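PDB 2Z1Q: acyl-CoA dehydrogenase from Thermus thermophilus, which oxidises saturated acyl-CoA thioesters to 2,3-dehydroacyl-CoA, using FAD as its cofactor and passing the electrons on to an acceptor. Local coordinates for the interface of chains A and B. Residues are numbered along the deposited sequence; one frame, centred on the assembly and turned at random. Chains: chain A/B, Acyl-CoA dehydrogenase.

Contact 1: the interface of chains A and B. Residues chain A 475, 477, 528, 531; chain B 555, 557-558, 561.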
# COMPACT_ATOMS: atom_id res chain seq x y z
N GLU A 475 1.74 1.32 -26.87
CA GLU A 475 1.30 0.14 -26.12
C GLU A 475 1.98 0.09 -24.75
O GLU A 475 2.71 -0.85 -24.43
CB GLU A 475 1.60 -1.12 -26.93
CG GLU A 475 0.82 -1.22 -28.24
CD GLU A 475 -0.69 -1.04 -28.06
OE1 GLU A 475 -1.28 -1.79 -27.26
OE2 GLU A 475 -1.27 -0.15 -28.72
N GLU A 477 0.89 -0.60 -21.78
CA GLU A 477 0.64 -1.78 -20.96
C GLU A 477 1.58 -2.90 -21.39
O GLU A 477 2.09 -3.65 -20.55
CB GLU A 477 -0.82 -2.25 -21.08
CG GLU A 477 -1.85 -1.22 -20.66
CD GLU A 477 -2.30 -0.34 -21.81
OE1 GLU A 477 -1.44 0.20 -22.54
OE2 GLU A 477 -3.52 -0.17 -21.97
N VAL A 528 -0.57 -9.94 -21.79
CA VAL A 528 -0.31 -9.01 -22.87
C VAL A 528 -0.10 -9.68 -24.23
O VAL A 528 -0.30 -9.05 -25.27
CB VAL A 528 0.90 -8.13 -22.53
CG1 VAL A 528 1.29 -7.30 -23.73
CG2 VAL A 528 0.56 -7.21 -21.37
N ARG A 531 -2.63 -9.61 -26.99
CA ARG A 531 -2.70 -8.30 -27.63
C ARG A 531 -1.71 -8.20 -28.78
O ARG A 531 -1.80 -7.29 -29.62
CB ARG A 531 -2.39 -7.22 -26.57
CG ARG A 531 -2.22 -5.80 -27.08
CD ARG A 531 -3.53 -5.02 -27.14
NE ARG A 531 -3.28 -3.61 -27.41
CZ ARG A 531 -4.23 -2.68 -27.51
NH1 ARG A 531 -5.51 -3.01 -27.34
NH2 ARG A 531 -3.91 -1.42 -27.77
N ASP B 555 -7.30 -11.00 -23.32
CA ASP B 555 -6.62 -9.75 -23.63
C ASP B 555 -6.96 -8.71 -22.57
O ASP B 555 -7.87 -7.90 -22.77
CB ASP B 555 -7.06 -9.23 -25.00
CG ASP B 555 -6.21 -8.08 -25.51
OD1 ASP B 555 -5.43 -7.49 -24.73
OD2 ASP B 555 -6.34 -7.75 -26.71
N VAL B 557 -5.28 -6.17 -21.70
CA VAL B 557 -5.00 -4.83 -22.16
C VAL B 557 -6.28 -4.25 -22.77
O VAL B 557 -6.74 -3.18 -22.36
CB VAL B 557 -3.90 -4.83 -23.19
CG1 VAL B 557 -3.53 -3.41 -23.57
CG2 VAL B 557 -2.70 -5.58 -22.62
N ALA B 558 -6.86 -4.98 -23.72
CA ALA B 558 -8.08 -4.55 -24.38
C ALA B 558 -9.21 -4.36 -23.39
O ALA B 558 -9.86 -3.32 -23.36
CB ALA B 558 -8.50 -5.58 -25.44
N ARG B 561 -8.70 -1.41 -20.96
CA ARG B 561 -8.88 -0.16 -21.68
C ARG B 561 -10.36 0.15 -21.90
O ARG B 561 -10.78 1.30 -21.84
CB ARG B 561 -8.16 -0.17 -23.02
CG ARG B 561 -6.65 -0.03 -22.91
CD ARG B 561 -6.06 0.37 -24.24
NE ARG B 561 -4.63 0.60 -24.15
CZ ARG B 561 -3.92 1.21 -25.10
NH1 ARG B 561 -4.52 1.63 -26.20
NH2 ARG B 561 -2.61 1.38 -24.95
O HOH W 1 -5.10 -2.02 -20.26
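The carboxylate oxygen OE2 of A:Glu477 takes a nearly straight hydrogen bond from NE of B:Arg561 at 2.6 Å and also meets a water, which reaches on to the backbone O of B:Val557. Beside it, NH2 of B:Arg561 binds OE1 of A:Glu477 at 2.9 Å through that oxygen's syn lone pair. The salt bridge is therefore a side-on fork, with carboxylate and guanidinium only 16° apart and nearly coplanar. B:Arg561 reaches it from helix 556-570 with a chain extended from CG to NE, whereas A:Glu477, near the start of helix 476-502, bends at its second torsion (chi2 90°) to turn its carboxylate toward the arginine. A second fork stays within chain A: NE and NH2 of A:Arg531 hold the carboxylate of A:Glu475, with NH2 2.7 Å from OE1, which should steady the arginine where it faces chain B. NH2 of A:Arg531 lies over the rim of one face of the B:Arg561 guanidinium, 3.5 Å from its NH1; the two glutamates nearby would offset the like charges. B:Val557 packs against both A:Glu477 and A:Arg531. Its CG1 lies over a face of the A:Arg531 guanidinium, toward the rim, and 3.7 Å from CD of A:Glu477, while CG2 touches CG2 of A:Val528. At the start of the B helix, OD1 of B:Asp555 caps the backbone N of B:Ala558 at 3.1 Å and lies 3.6 Å from CB of A:Arg531.

Contact 2: the interface of chains A and B. Residues chain A 367, 370-371, 388; chain B 363, 388, 392, 395.
A:Asp367 of helix 348-373 meets B:Arg395 and B:Arg392 across the two-fold interface of this acyl-CoA dehydrogenase, in the helical C-terminal region characteristic of the family. Among the charged contacts, B:Arg395 grips the carboxylate end-on: NH1 bonds OD1 of A:Asp367 at 2.6 Å and NH2 bonds OD2 at 2.7 Å, with the two planes turned 48° apart. NH1 of B:Arg392 adds a second bond to OD1, from above the carboxylate plane, and also reaches the backbone O of A:Asp367. B:Asp363 steadies B:Arg395 from its own chain, its OD1 2.7 Å from NH1; this second carboxylate would help balance the two guanidinium groups, NH1 of B:Arg395 lying over the rim of the B:Arg392 face. Among the neutral polar contacts, OE1 of A:Gln371 accepts NH2 of B:Arg392 at 2.8 Å, nearly along the C=O axis. The glutamine chain bends at its second torsion (chi2 60°) to swing the amide toward B:Arg392, almost coplanar with the guanidinium, and NE2 donates to the backbone O of B:Arg395, which supports this amide orientation. Apolar packing places CG1 of A:Val370 over the guanidinium face of B:Arg392 opposite B:Arg395. CG of B:Arg392 touches CZ of A:Tyr388 at 3.4 Å, and the two Tyr388 side chains approach from opposite directions, their CE2 atoms 3.5 Å apart. Water links complete the contact: OH of A:Tyr388 meets one water held by OD1 of A:Asp367 and OD1 of B:Asp363, and another 2.7 Å from O of B:Tyr388.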
# COMPACT_ATOMS: atom_id res chain seq x y z
N ASP A 367 4.40 -1.67 4.35
CA ASP A 367 2.99 -2.05 4.43
C ASP A 367 2.81 -3.19 5.41
O ASP A 367 1.98 -3.10 6.32
CB ASP A 367 2.44 -2.48 3.06
CG ASP A 367 0.96 -2.90 3.11
OD1 ASP A 367 0.15 -2.15 3.71
OD2 ASP A 367 0.62 -3.97 2.55
N VAL A 370 3.49 -2.35 9.06
CA VAL A 370 2.35 -1.80 9.79
C VAL A 370 1.45 -2.96 10.20
O VAL A 370 0.99 -3.03 11.35
CB VAL A 370 1.52 -0.80 8.92
CG1 VAL A 370 0.23 -0.37 9.65
CG2 VAL A 370 2.37 0.42 8.62
N GLN A 371 1.22 -3.89 9.27
CA GLN A 371 0.35 -5.02 9.54
C GLN A 371 0.81 -5.81 10.77
O GLN A 371 -0.00 -6.12 11.63
CB GLN A 371 0.27 -5.94 8.32
CG GLN A 371 -0.94 -6.88 8.34
CD GLN A 371 -2.27 -6.13 8.39
OE1 GLN A 371 -2.37 -4.98 7.96
NE2 GLN A 371 -3.30 -6.79 8.89
N TYR A 388 5.65 4.23 6.84
CA TYR A 388 4.59 3.96 5.86
C TYR A 388 4.22 5.21 5.08
O TYR A 388 4.06 5.17 3.86
CB TYR A 388 3.34 3.43 6.56
CG TYR A 388 2.18 3.12 5.65
CD1 TYR A 388 2.14 1.92 4.95
CD2 TYR A 388 1.11 4.01 5.50
CE1 TYR A 388 1.07 1.60 4.13
CE2 TYR A 388 0.01 3.69 4.68
CZ TYR A 388 0.01 2.48 4.00
OH TYR A 388 -1.05 2.12 3.20
N ASP B 363 -7.68 -0.76 -0.50
CA ASP B 363 -6.25 -0.51 -0.35
C ASP B 363 -5.64 -0.26 -1.73
O ASP B 363 -4.97 0.76 -1.96
CB ASP B 363 -5.61 -1.75 0.31
CG ASP B 363 -4.10 -1.60 0.54
OD1 ASP B 363 -3.68 -1.21 1.65
OD2 ASP B 363 -3.34 -1.89 -0.41
N TYR B 388 -6.04 7.68 1.33
CA TYR B 388 -4.96 6.71 1.40
C TYR B 388 -4.69 6.41 2.87
O TYR B 388 -4.54 5.25 3.26
CB TYR B 388 -3.70 7.27 0.76
CG TYR B 388 -2.52 6.32 0.79
CD1 TYR B 388 -2.41 5.31 -0.16
CD2 TYR B 388 -1.52 6.42 1.76
CE1 TYR B 388 -1.34 4.42 -0.16
CE2 TYR B 388 -0.44 5.53 1.78
CZ TYR B 388 -0.36 4.54 0.81
OH TYR B 388 0.68 3.65 0.75
N ARG B 392 -5.93 2.56 5.36
CA ARG B 392 -4.99 1.68 6.05
C ARG B 392 -5.54 0.91 7.27
O ARG B 392 -5.21 -0.26 7.47
CB ARG B 392 -3.75 2.50 6.45
CG ARG B 392 -2.42 1.76 6.24
CD ARG B 392 -2.59 0.37 6.72
NE ARG B 392 -1.59 -0.60 6.31
CZ ARG B 392 -1.74 -1.89 6.58
NH1 ARG B 392 -0.83 -2.79 6.22
NH2 ARG B 392 -2.84 -2.28 7.20
N ARG B 395 -7.70 -3.04 7.14
CA ARG B 395 -7.16 -4.40 7.15
C ARG B 395 -6.87 -4.86 8.58
O ARG B 395 -6.43 -6.00 8.81
CB ARG B 395 -5.88 -4.46 6.30
CG ARG B 395 -6.14 -4.27 4.80
CD ARG B 395 -4.92 -3.64 4.11
NE ARG B 395 -3.73 -4.48 4.18
CZ ARG B 395 -2.51 -4.07 3.83
NH1 ARG B 395 -2.31 -2.85 3.38
NH2 ARG B 395 -1.48 -4.91 3.93
O HOH W 2 3.28 3.43 2.02
O HOH W 3 -3.72 2.96 2.17
O HOH W 4 -1.10 -0.23 2.09

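About 30 Å separates the C-alpha centres of contact 1 and contact 2, which have no residue or helix in common. Contact 2 draws on helix 348-373, helix 383-391 and the 3-10 turn after it; contact 1 uses the late helices, 476-502 and 506-528 of one chain and the terminal helix 556-570 of the other. Both salt-bridge patches pair acidic groups of chain A with arginines of chain B, and the two-fold symmetry repeats each with the chains exchanged. The subunits are thus joined at well-separated places, which would limit rocking between them and fits a stable dimer, although the structure alone does not show the oligomer in solution.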